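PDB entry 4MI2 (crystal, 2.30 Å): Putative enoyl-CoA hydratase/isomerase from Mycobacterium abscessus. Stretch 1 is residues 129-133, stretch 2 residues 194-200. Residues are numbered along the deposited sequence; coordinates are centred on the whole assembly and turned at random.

Stretch 1, residues 129-133: RIAGQ
Stretch 2, residues 194-200: SPADVAN

The ring of Pro 195 packs directly against the backbone of Gly 132, with Pro 195 CG 3.8 Å from Gly 132 N, at a point where the strand dispenses with a side chain altogether: an ideal CB on Gly 132 would sit a tight 3.2 Å from Pro 195 CG, so the bare glycine leaves room for the ring. Not one hydrogen bond crosses between the two stretches; a strand and the first turns of a helix, brought together from at least 63 residues apart in sequence, meet through van der Waals contact, with apolar side chains and the Gly 132 and Ile 130 backbone taking part. The pair illustrates a general principle of helix-on-sheet packing: a missing side chain can matter to close approach as well as a projecting one.

The strand, Arg 129 to Gly 132, is extended, with phi/psi of -124/119, -112/122, -112/143 and -78/158, and Gln 133 then turns away from extended geometry at -58/-28. The helix begins at Pro 195 after Ser 194 (-105/-9) and keeps phi between -57 and -67° and psi between -40 and -49° from Pro 195 to Asn 200. Its turns are secured by Val 198 N to Ser 194 O (2.9 Å), Ala 199 N to Pro 195 O (2.8 Å) and Asn 200 N to Ala 196 O (2.8 Å). Proline suits the opening position, where its nitrogen, lacking a hydrogen, has no donor to satisfy. The two elements run nearly antiparallel, at 157°, with axes 7.9 Å apart at closest approach.

In register, Gly 132 lies nearest Pro 195, their CA atoms 5.4 Å apart. Pro 195, its ring C-gamma exo, points its CA-to-CB bond toward the strand, and Pro 195 CB lies 3.9 Å from Ile 130 O.

Ile 130 supplies the strand's main side-chain contact and has the largest covered area, 78 of the 207 Å² buried in total. With chi1 at -49° and chi2 at -66° (both m), it places CG2 4.0 Å from Val 198 CG1 and 4.5 Å from Pro 195 CB, while CG1 reaches 4.4 Å from Ala 199 CB. Val 198, chi1 173° (t), directs its CA-to-CB bond toward the strand from a partly exposed position. Ala 199 is buried with its CA-to-CB bond sideways, and Ile 130 CG1 lies 4.3 Å from Ala 199 CA.

Strand alternation turns Arg 129 (m, t, m; chi4 -80°) and Ala 131 away; the arginine's guanidinium is hydrogen-bonded elsewhere in the structure. Asp 197 and Asn 200, chi1 -70° and -74° (both m), remain exposed and beyond the contact.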

ATOM      1  N   ARG B 129      -1.406  -7.364  16.020  1.00 18.66           N
ATOM      2  CA  ARG B 129      -2.074  -8.651  15.851  1.00 18.86           C
ATOM      3  C   ARG B 129      -1.073  -9.760  16.137  1.00 19.13           C
ATOM      4  O   ARG B 129      -0.053  -9.867  15.459  1.00 19.09           O
ATOM      5  CB  ARG B 129      -2.605  -8.797  14.414  1.00 18.92           C
ATOM      6  CG  ARG B 129      -3.983  -8.189  14.173  1.00 18.82           C
ATOM      7  CD  ARG B 129      -4.304  -8.062  12.683  1.00 18.89           C
ATOM      8  NE  ARG B 129      -3.424  -7.082  12.055  1.00 18.96           N
ATOM      9  CZ  ARG B 129      -3.589  -5.767  12.104  1.00 18.81           C
ATOM     10  NH1 ARG B 129      -4.642  -5.232  12.706  1.00 18.83           N
ATOM     11  NH2 ARG B 129      -2.695  -4.984  11.534  1.00 18.98           N
ATOM     12  N   ILE B 130      -1.369 -10.566  17.150  1.00 19.32           N
ATOM     13  CA  ILE B 130      -0.542 -11.711  17.510  1.00 19.78           C
ATOM     14  C   ILE B 130      -1.309 -12.999  17.202  1.00 19.81           C
ATOM     15  O   ILE B 130      -2.399 -13.212  17.719  1.00 19.38           O
ATOM     16  CB  ILE B 130      -0.196 -11.711  19.013  1.00 20.07           C
ATOM     17  CG1 ILE B 130       0.336 -10.342  19.479  1.00 20.17           C
ATOM     18  CG2 ILE B 130       0.781 -12.832  19.325  1.00 20.49           C
ATOM     19  CD1 ILE B 130       1.675  -9.950  18.887  1.00 20.52           C
ATOM     20  N   ALA B 131      -0.734 -13.860  16.371  1.00 20.21           N
ATOM     21  CA  ALA B 131      -1.414 -15.077  15.954  1.00 20.64           C
ATOM     22  C   ALA B 131      -0.742 -16.320  16.511  1.00 21.43           C
ATOM     23  O   ALA B 131       0.486 -16.386  16.616  1.00 21.71           O
ATOM     24  CB  ALA B 131      -1.471 -15.156  14.433  1.00 20.56           C
ATOM     25  N   GLY B 132      -1.566 -17.303  16.867  1.00 21.98           N
ATOM     26  CA  GLY B 132      -1.083 -18.620  17.244  1.00 22.92           C
ATOM     27  C   GLY B 132      -0.714 -19.383  15.986  1.00 23.61           C
ATOM     28  O   GLY B 132      -1.214 -19.071  14.902  1.00 23.23           O
ATOM     29  N   GLN B 133       0.144 -20.388  16.133  1.00 24.62           N
ATOM     30  CA  GLN B 133       0.679 -21.123  14.983  1.00 25.45           C
ATOM     31  C   GLN B 133      -0.415 -21.768  14.125  1.00 25.80           C
ATOM     32  O   GLN B 133      -0.218 -21.941  12.929  1.00 25.78           O
ATOM     33  CB  GLN B 133       1.712 -22.181  15.423  1.00 25.91           C
ATOM     34  N   SER B 194      -0.265 -19.615  23.247  1.00 31.77           N
ATOM     35  CA  SER B 194       0.442 -18.443  23.789  1.00 31.26           C
ATOM     36  C   SER B 194      -0.049 -17.052  23.311  1.00 29.69           C
ATOM     37  O   SER B 194       0.410 -16.052  23.850  1.00 30.59           O
ATOM     38  CB  SER B 194       1.952 -18.542  23.507  1.00 31.98           C
ATOM     39  OG  SER B 194       2.560 -19.573  24.263  1.00 32.63           O
ATOM     40  N   PRO B 195      -0.959 -16.972  22.309  1.00 28.41           N
ATOM     41  CA  PRO B 195      -1.200 -15.628  21.743  1.00 27.21           C
ATOM     42  C   PRO B 195      -1.756 -14.629  22.735  1.00 25.75           C
ATOM     43  O   PRO B 195      -1.328 -13.484  22.737  1.00 25.28           O
ATOM     44  CB  PRO B 195      -2.225 -15.859  20.614  1.00 27.08           C
ATOM     45  CG  PRO B 195      -2.452 -17.311  20.530  1.00 27.61           C
ATOM     46  CD  PRO B 195      -1.795 -18.007  21.672  1.00 28.11           C
ATOM     47  N   ALA B 196      -2.703 -15.059  23.559  1.00 24.97           N
ATOM     48  CA  ALA B 196      -3.245 -14.192  24.599  1.00 24.93           C
ATOM     49  C   ALA B 196      -2.169 -13.791  25.615  1.00 25.21           C
ATOM     50  O   ALA B 196      -2.110 -12.629  26.026  1.00 24.80           O
ATOM     51  CB  ALA B 196      -4.441 -14.843  25.290  1.00 24.73           C
ATOM     52  N   ASP B 197      -1.309 -14.735  26.003  1.00 25.68           N
ATOM     53  CA  ASP B 197      -0.221 -14.410  26.927  1.00 26.48           C
ATOM     54  C   ASP B 197       0.668 -13.322  26.344  1.00 25.95           C
ATOM     55  O   ASP B 197       0.967 -12.331  27.010  1.00 26.26           O
ATOM     56  CB  ASP B 197       0.633 -15.637  27.269  1.00 27.67           C
ATOM     57  CG  ASP B 197      -0.103 -16.649  28.139  1.00 28.49           C
ATOM     58  OD1 ASP B 197      -1.096 -16.290  28.823  1.00 28.41           O
ATOM     59  OD2 ASP B 197       0.324 -17.821  28.131  1.00 29.74           O
ATOM     60  N   VAL B 198       1.076 -13.502  25.092  1.00 25.08           N
ATOM     61  CA  VAL B 198       1.973 -12.545  24.443  1.00 24.53           C
ATOM     62  C   VAL B 198       1.268 -11.208  24.227  1.00 23.61           C
ATOM     63  O   VAL B 198       1.844 -10.145  24.496  1.00 23.67           O
ATOM     64  CB  VAL B 198       2.527 -13.104  23.120  1.00 24.21           C
ATOM     65  CG1 VAL B 198       3.324 -12.050  22.369  1.00 24.02           C
ATOM     66  CG2 VAL B 198       3.383 -14.330  23.409  1.00 24.85           C
ATOM     67  N   ALA B 199       0.019 -11.263  23.776  1.00 22.71           N
ATOM     68  CA  ALA B 199      -0.782 -10.048  23.596  1.00 22.31           C
ATOM     69  C   ALA B 199      -0.913  -9.241  24.901  1.00 22.71           C
ATOM     70  O   ALA B 199      -0.789  -8.012  24.897  1.00 22.46           O
ATOM     71  CB  ALA B 199      -2.154 -10.400  23.054  1.00 21.83           C
ATOM     72  N   ASN B 200      -1.163  -9.942  26.006  1.00 23.08           N
ATOM     73  CA  ASN B 200      -1.235  -9.315  27.326  1.00 23.32           C
ATOM     74  C   ASN B 200       0.075  -8.666  27.724  1.00 23.60           C
ATOM     75  O   ASN B 200       0.060  -7.580  28.299  1.00 23.84           O
ATOM     76  CB  ASN B 200      -1.660 -10.329  28.400  1.00 23.74           C
ATOM     77  CG  ASN B 200      -3.139 -10.678  28.326  1.00 23.35           C
ATOM     78  OD1 ASN B 200      -3.943  -9.928  27.781  1.00 23.02           O
ATOM     79  ND2 ASN B 200      -3.500 -11.822  28.874  1.00 23.55           N
TER